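Local coordinates for protein cystathionine gamma-lyase (Saccharomyces cerevisiae, PDB 1N8P) that belongs to the Cys/Met metabolism family of pyridoxal-5'-phosphate-dependent enzymes and binds pyridoxal-5'-phosphate within an assembly of four copies, at residues 306-311 with 370-375; 324-329 with 340-345; 74-79 with 214-219. All blocks are in the same frame, centred on the assembly; numbering follows the deposited sequence.

Interaction 1: residues 306-311 with 370-375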
# COMPACT_ATOMS: atom_id res chain seq x y z
N GLY A 306 10.32 -27.59 -4.68
CA GLY A 306 8.93 -27.67 -4.27
C GLY A 306 8.02 -28.13 -5.39
O GLY A 306 6.83 -28.29 -5.18
N MET A 307 8.57 -28.35 -6.57
CA MET A 307 7.79 -28.80 -7.72
C MET A 307 8.02 -30.29 -7.98
O MET A 307 9.16 -30.75 -8.14
CB MET A 307 8.21 -28.04 -8.99
CG MET A 307 8.33 -26.53 -8.87
SD MET A 307 6.79 -25.65 -8.61
CE MET A 307 5.94 -25.91 -10.20
N ILE A 308 6.92 -31.03 -8.02
CA ILE A 308 6.97 -32.46 -8.28
C ILE A 308 6.21 -32.51 -9.59
O ILE A 308 5.61 -31.52 -9.98
CB ILE A 308 6.26 -33.25 -7.13
CG1 ILE A 308 7.07 -33.09 -5.85
CG2 ILE A 308 6.11 -34.74 -7.47
CD1 ILE A 308 6.37 -33.53 -4.61
N SER A 309 6.27 -33.61 -10.30
CA SER A 309 5.57 -33.75 -11.56
C SER A 309 5.37 -35.24 -11.62
O SER A 309 6.27 -36.00 -11.27
CB SER A 309 6.46 -33.24 -12.69
OG SER A 309 5.85 -33.37 -13.95
N PHE A 310 4.18 -35.69 -12.01
CA PHE A 310 3.98 -37.13 -12.04
C PHE A 310 2.82 -37.43 -12.94
O PHE A 310 2.07 -36.53 -13.27
CB PHE A 310 3.75 -37.66 -10.61
CG PHE A 310 2.37 -37.43 -10.08
CD1 PHE A 310 1.43 -38.46 -10.10
CD2 PHE A 310 1.99 -36.19 -9.61
CE1 PHE A 310 0.15 -38.24 -9.65
CE2 PHE A 310 0.71 -35.97 -9.17
CZ PHE A 310 -0.21 -36.99 -9.19
N ARG A 311 2.70 -38.69 -13.36
CA ARG A 311 1.63 -39.13 -14.24
C ARG A 311 0.89 -40.24 -13.53
O ARG A 311 1.53 -41.14 -12.99
CB ARG A 311 2.20 -39.61 -15.59
CG ARG A 311 3.39 -40.59 -15.48
CD ARG A 311 4.22 -40.74 -16.78
NE ARG A 311 3.54 -41.49 -17.83
CZ ARG A 311 2.61 -40.97 -18.61
NH1 ARG A 311 2.28 -39.70 -18.44
NH2 ARG A 311 1.98 -41.71 -19.51
N ILE A 370 2.65 -30.44 -9.57
CA ILE A 370 2.30 -29.79 -8.32
C ILE A 370 3.39 -28.95 -7.65
O ILE A 370 4.57 -29.31 -7.62
CB ILE A 370 1.75 -30.82 -7.29
CG1 ILE A 370 2.76 -31.92 -7.05
CG2 ILE A 370 0.51 -31.47 -7.84
CD1 ILE A 370 2.22 -33.02 -6.19
N SER A 371 2.94 -27.81 -7.14
CA SER A 371 3.74 -26.81 -6.46
C SER A 371 3.46 -26.94 -4.94
O SER A 371 2.47 -26.40 -4.42
CB SER A 371 3.28 -25.43 -6.97
OG SER A 371 4.10 -24.38 -6.53
N VAL A 372 4.31 -27.67 -4.22
CA VAL A 372 4.12 -27.83 -2.80
C VAL A 372 4.35 -26.52 -2.03
O VAL A 372 5.38 -25.85 -2.23
CB VAL A 372 5.07 -28.86 -2.26
CG1 VAL A 372 4.79 -29.09 -0.79
CG2 VAL A 372 4.95 -30.13 -3.05
N GLY A 373 3.39 -26.16 -1.17
CA GLY A 373 3.45 -24.95 -0.36
C GLY A 373 4.05 -25.22 1.01
O GLY A 373 4.90 -26.12 1.14
N ILE A 374 3.64 -24.48 2.04
CA ILE A 374 4.20 -24.69 3.38
C ILE A 374 3.21 -25.14 4.47
O ILE A 374 3.52 -25.06 5.67
CB ILE A 374 5.01 -23.44 3.89
CG1 ILE A 374 4.10 -22.22 4.09
CG2 ILE A 374 6.06 -23.07 2.87
CD1 ILE A 374 4.76 -21.04 4.81
N GLU A 375 2.04 -25.62 4.05
CA GLU A 375 1.04 -26.13 4.99
C GLU A 375 1.68 -27.37 5.65
O GLU A 375 2.78 -27.75 5.28
CB GLU A 375 -0.25 -26.55 4.26
CG GLU A 375 -0.89 -25.50 3.31
CD GLU A 375 -0.27 -25.51 1.94
OE1 GLU A 375 -0.90 -25.02 0.98
OE2 GLU A 375 0.86 -26.01 1.80
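Met307 pairs with Ser371 and Ile308 with Ile370 as antiparallel strands of the smaller, C-terminal sheet, and a bond between Gly306 and Val372 continues the pairing just beyond the strand ends. Three backbone hydrogen bonds make the ladder. Val372 N gives to Gly306 O at 2.8 Å, and Ile308 N to Ile370 O at 2.9 Å, the latter donor lying in the carbonyl plane. The return bond is longer and less well placed: Ile370 N reaches Ile308 O at 3.2 Å from above the carbonyl plane, 46° out of it. Ile370 O also takes a CA-H...O contact from Met307 CA at 3.3 Å, so two groups of the opposite strand grip it.

The apolar contacts lie on the face that carries Ile308 and Ile370. Ile370 CG1, set between its backbone N and carbonyl carbon (chi1 57°), is thereby put against Ile308 CB at 3.7 Å. Further along, Ile308 CD1 meets Val372 CG2 at 4.0 Å, the two side chains crossing at a slant.

On the other face the bent Met307 chain carries its SD back to within 3.6 Å of Ser371 OG, a hydroxyl whose hydrogen bond is with Gly336 N.

Helix 253-271 packs on the isoleucine face, its Ala264 touching both Ile308 and Val372. Strand 278-282 flanks 307-312 on one side of the pair, and strand 341-343 flanks 367-371 on the other.

Interaction 2: residues 324-329 with 340-345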
# COMPACT_ATOMS: atom_id res chain seq x y z
N SER A 324 -8.77 -31.51 -9.39
CA SER A 324 -9.94 -30.90 -8.77
C SER A 324 -10.37 -31.56 -7.47
O SER A 324 -10.92 -30.92 -6.58
CB SER A 324 -11.10 -30.91 -9.75
OG SER A 324 -10.75 -30.29 -10.97
N SER A 325 -10.14 -32.85 -7.36
CA SER A 325 -10.51 -33.60 -6.19
C SER A 325 -9.74 -33.13 -4.97
O SER A 325 -10.14 -33.39 -3.84
CB SER A 325 -10.25 -35.09 -6.44
OG SER A 325 -10.79 -35.50 -7.69
N THR A 326 -8.63 -32.43 -5.20
CA THR A 326 -7.76 -31.92 -4.13
C THR A 326 -8.37 -30.80 -3.31
O THR A 326 -8.94 -29.84 -3.85
CB THR A 326 -6.45 -31.35 -4.67
OG1 THR A 326 -6.76 -30.45 -5.74
CG2 THR A 326 -5.52 -32.46 -5.14
N ARG A 327 -8.21 -30.90 -2.00
CA ARG A 327 -8.77 -29.92 -1.10
C ARG A 327 -7.76 -28.85 -0.74
O ARG A 327 -8.05 -27.64 -0.81
CB ARG A 327 -9.25 -30.61 0.17
CG ARG A 327 -9.76 -29.66 1.21
CD ARG A 327 -10.29 -30.41 2.39
NE ARG A 327 -9.24 -31.06 3.16
CZ ARG A 327 -8.59 -30.47 4.16
NH1 ARG A 327 -8.90 -29.23 4.47
NH2 ARG A 327 -7.69 -31.12 4.87
N LEU A 328 -6.56 -29.29 -0.36
CA LEU A 328 -5.50 -28.40 0.04
C LEU A 328 -4.71 -27.78 -1.12
O LEU A 328 -4.33 -26.61 -1.04
CB LEU A 328 -4.56 -29.13 1.01
CG LEU A 328 -5.23 -29.55 2.33
CD1 LEU A 328 -4.18 -30.10 3.28
CD2 LEU A 328 -5.94 -28.35 2.94
N PHE A 329 -4.43 -28.54 -2.17
CA PHE A 329 -3.71 -27.97 -3.32
C PHE A 329 -4.74 -27.19 -4.11
O PHE A 329 -5.89 -27.55 -4.13
CB PHE A 329 -3.08 -29.06 -4.20
CG PHE A 329 -1.90 -29.71 -3.56
CD1 PHE A 329 -2.05 -30.54 -2.48
CD2 PHE A 329 -0.62 -29.44 -4.02
CE1 PHE A 329 -0.96 -31.10 -1.85
CE2 PHE A 329 0.48 -30.00 -3.39
CZ PHE A 329 0.31 -30.83 -2.31
N SER A 340 -0.02 -24.30 -1.51
CA SER A 340 0.04 -25.36 -2.52
C SER A 340 -0.80 -25.13 -3.78
O SER A 340 -1.89 -24.58 -3.73
CB SER A 340 -0.40 -26.68 -1.88
OG SER A 340 0.47 -27.01 -0.82
N LEU A 341 -0.25 -25.55 -4.92
CA LEU A 341 -0.95 -25.42 -6.19
C LEU A 341 -0.70 -26.62 -7.09
O LEU A 341 0.26 -27.35 -6.92
CB LEU A 341 -0.49 -24.15 -6.91
CG LEU A 341 -0.75 -22.84 -6.15
CD1 LEU A 341 -0.47 -21.68 -7.09
CD2 LEU A 341 -2.19 -22.76 -5.65
N LEU A 342 -1.60 -26.87 -8.02
CA LEU A 342 -1.37 -27.99 -8.91
C LEU A 342 -1.92 -27.63 -10.29
O LEU A 342 -2.91 -26.92 -10.42
CB LEU A 342 -1.96 -29.27 -8.33
CG LEU A 342 -3.33 -29.77 -8.70
CD1 LEU A 342 -3.54 -31.08 -7.99
CD2 LEU A 342 -4.40 -28.78 -8.32
N GLU A 343 -1.24 -28.09 -11.32
CA GLU A 343 -1.64 -27.77 -12.68
C GLU A 343 -1.35 -28.93 -13.63
O GLU A 343 -0.62 -29.86 -13.29
CB GLU A 343 -0.89 -26.49 -13.10
CG GLU A 343 -0.90 -26.15 -14.54
CD GLU A 343 0.48 -26.29 -15.16
OE1 GLU A 343 1.26 -27.16 -14.73
OE2 GLU A 343 0.77 -25.53 -16.10
N VAL A 344 -1.95 -28.89 -14.82
CA VAL A 344 -1.75 -29.92 -15.84
C VAL A 344 -1.13 -29.22 -17.03
O VAL A 344 -1.84 -28.81 -17.94
CB VAL A 344 -3.08 -30.54 -16.28
CG1 VAL A 344 -2.83 -31.54 -17.40
CG2 VAL A 344 -3.77 -31.20 -15.10
N PRO A 345 0.20 -29.07 -17.05
CA PRO A 345 0.88 -28.40 -18.14
C PRO A 345 0.24 -28.50 -19.51
O PRO A 345 0.13 -27.51 -20.23
CB PRO A 345 2.29 -29.00 -18.10
CG PRO A 345 2.13 -30.25 -17.28
CD PRO A 345 1.16 -29.83 -16.24
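Phe329 lies across Ser340 in the C-terminal alpha/beta domain of this fold type I PLP enzyme, where the chain leaves helix 316-325, turns, and runs on into the short strand 330-331, parallel to 341-343. The side chain of Ser340 points its CB at one face of the Phe329 ring, a CH-pi contact with CB 3.8 Å from the ring centroid and 22° off the normal. CB is shifted toward the rim, closest to CD2 of Phe329. At the ring's edge, and in its plane, stands Leu341 O, so the phenyl meets carbon over a face and a carbonyl oxygen at its rim. Leu380 and Ile384 of helix 377-392 also pack on this ring.

Ser340 OG turns to a different task, hydrogen bonding with Gly373 N.

Thr326 and Leu342 meet in another manner, reaching toward each other tip to tip, with Thr326 CG2 3.7 Å from Leu342 CD1. CG2 stands anti to the carbonyl carbon of Thr326, while OG1 takes the place between that carbon and the backbone N (chi1 49°). From there the hydroxyl turns back within its own loop: Thr326 OG1 makes a weak hydrogen bond of 3.4 Å to Phe329 O.

Interaction 3: residues 74-79 with 214-219. With PLP (pyridoxal-5'-phosphate), chain E.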
# COMPACT_ATOMS: atom_id res chain seq x y z
N LEU A 74 19.74 -6.60 -10.39
CA LEU A 74 18.90 -5.63 -11.12
C LEU A 74 17.45 -6.13 -11.19
O LEU A 74 17.19 -7.22 -11.67
CB LEU A 74 19.41 -5.42 -12.56
CG LEU A 74 20.76 -4.75 -12.81
CD1 LEU A 74 21.01 -4.77 -14.29
CD2 LEU A 74 20.77 -3.31 -12.29
N ALA A 75 16.50 -5.35 -10.70
CA ALA A 75 15.13 -5.81 -10.74
C ALA A 75 14.46 -5.18 -11.92
O ALA A 75 14.92 -4.18 -12.43
CB ALA A 75 14.42 -5.43 -9.48
N PHE A 76 13.38 -5.81 -12.37
CA PHE A 76 12.59 -5.32 -13.50
C PHE A 76 11.09 -5.64 -13.27
O PHE A 76 10.74 -6.37 -12.33
CB PHE A 76 13.05 -5.96 -14.81
CG PHE A 76 14.50 -5.68 -15.16
CD1 PHE A 76 15.51 -6.55 -14.73
CD2 PHE A 76 14.85 -4.56 -15.92
CE1 PHE A 76 16.85 -6.30 -15.06
CE2 PHE A 76 16.19 -4.31 -16.26
CZ PHE A 76 17.19 -5.18 -15.83
N SER A 77 10.23 -5.10 -14.13
CA SER A 77 8.79 -5.32 -14.03
C SER A 77 8.40 -6.79 -13.90
O SER A 77 7.58 -7.15 -13.08
CB SER A 77 8.11 -4.76 -15.26
OG SER A 77 8.58 -3.46 -15.56
N SER A 78 9.03 -7.64 -14.68
CA SER A 78 8.69 -9.06 -14.65
C SER A 78 9.89 -9.93 -15.01
O SER A 78 10.94 -9.41 -15.41
CB SER A 78 7.57 -9.38 -15.68
OG SER A 78 7.67 -8.62 -16.89
N GLY A 79 9.74 -11.24 -14.83
CA GLY A 79 10.80 -12.12 -15.26
C GLY A 79 10.93 -11.76 -16.73
O GLY A 79 12.00 -11.39 -17.19
N GLY A 214 10.91 -9.26 -11.56
CA GLY A 214 11.98 -10.15 -11.96
C GLY A 214 13.33 -9.56 -11.58
O GLY A 214 13.49 -8.34 -11.48
N VAL A 215 14.31 -10.40 -11.32
CA VAL A 215 15.65 -9.89 -11.01
C VAL A 215 16.75 -10.78 -11.54
O VAL A 215 16.58 -12.00 -11.64
CB VAL A 215 15.89 -9.70 -9.51
CG1 VAL A 215 14.99 -8.62 -9.00
CG2 VAL A 215 15.66 -11.01 -8.75
N LEU A 216 17.89 -10.17 -11.87
CA LEU A 216 19.03 -10.93 -12.35
C LEU A 216 20.20 -10.53 -11.47
O LEU A 216 20.13 -9.54 -10.70
CB LEU A 216 19.30 -10.62 -13.84
CG LEU A 216 20.20 -9.55 -14.50
CD1 LEU A 216 19.46 -8.87 -15.67
CD2 LEU A 216 20.65 -8.51 -13.51
N ALA A 217 21.24 -11.34 -11.53
CA ALA A 217 22.48 -11.08 -10.81
C ALA A 217 23.65 -11.56 -11.68
O ALA A 217 23.52 -12.54 -12.44
CB ALA A 217 22.47 -11.79 -9.48
N THR A 218 24.76 -10.84 -11.59
CA THR A 218 25.99 -11.18 -12.31
C THR A 218 27.19 -10.55 -11.61
O THR A 218 27.07 -9.53 -10.92
CB THR A 218 26.03 -10.69 -13.74
OG1 THR A 218 25.95 -9.27 -13.75
CG2 THR A 218 24.87 -11.24 -14.53
N ASN A 219 28.34 -11.19 -11.81
CA ASN A 219 29.61 -10.77 -11.23
C ASN A 219 30.35 -9.96 -12.27
O ASN A 219 31.28 -9.24 -11.95
CB ASN A 219 30.39 -12.02 -10.87
CG ASN A 219 29.86 -12.68 -9.63
OD1 ASN A 219 29.94 -13.89 -9.47
ND2 ASN A 219 29.34 -11.88 -8.73
N1 PLP E . 10.04 -18.02 -16.04
C2 PLP E . 9.73 -19.07 -15.20
C2A PLP E . 10.77 -20.19 -15.15
C3 PLP E . 8.43 -18.97 -14.47
O3 PLP E . 8.23 -20.03 -13.65
C4 PLP E . 7.58 -17.84 -14.65
C4A PLP E . 6.26 -17.76 -13.94
C5 PLP E . 8.05 -16.78 -15.59
C6 PLP E . 9.26 -16.90 -16.24
C5A PLP E . 7.19 -15.51 -15.73
O4P PLP E . 7.56 -14.47 -14.85
P PLP E . 6.83 -13.09 -14.94
O1P PLP E . 7.31 -12.39 -13.77
O2P PLP E . 5.35 -13.39 -14.87
O3P PLP E . 7.23 -12.58 -16.24
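Gly214 O is held by two neighbouring residues of the facing strand: Phe76 N hydrogen bonds to it at 2.7 Å, and Ala75 CA adds a CA-H...O contact at 3.1 Å. The reverse bond, Gly214 N to Phe76 O, is nearly straight at its hydrogen (173°), although the donor stands above the carbonyl plane. Leu74 and Leu216 exchange a second pair of backbone bonds, which completes an antiparallel ladder at the edge of the large sheet within this chain.

On the face of the leucines, Leu216 forks between two partners. Its CD2 lies 3.5 Å from Leu74 CB, the two side chains running side by side, while its CD1 touches Phe76 CE1 at 3.7 Å. On the opposite face Val215 CG1 meets Ala75 CB.

Past Phe76 the chain turns over Gly214, bringing Gly79 N within 3.8 Å of Gly214 CA. Ser78 is the N-cap of helix 79-88; its OG bonds to Ala81 N and to Gly235 O of the third subunit. Gly79 N donates to O1P of pyridoxal-5'-phosphate at 2.9 Å, almost in line (175°). The phosphate thus sits at a helix N-terminus, where the positive end of the helix dipole would be expected to steady its negative charge.

In the fold
Interactions 1 and 2 both reach one sheet of the C-terminal domain: strands 367-371 and 341-343 are neighbours in it, and interaction 2 is nested in the loop that interaction 1 closes. Ser371 N lies 2.7 Å from Leu341 O and Glu375 OE1 2.7 Å from Ser340 N, both probable hydrogen bonds, so the two form one packed unit, centres about 9 Å apart. Interaction 3 stands in the large sheet, its nearest atoms about 15 Å from interaction 1 and about 17 Å from interaction 2. Its Gly79 N bonds the phosphate of pyridoxal-5'-phosphate, whereas the Met307 side chain of interaction 1 stays about 7 Å from the same ligand; Leu341 of interaction 2, about 10 Å.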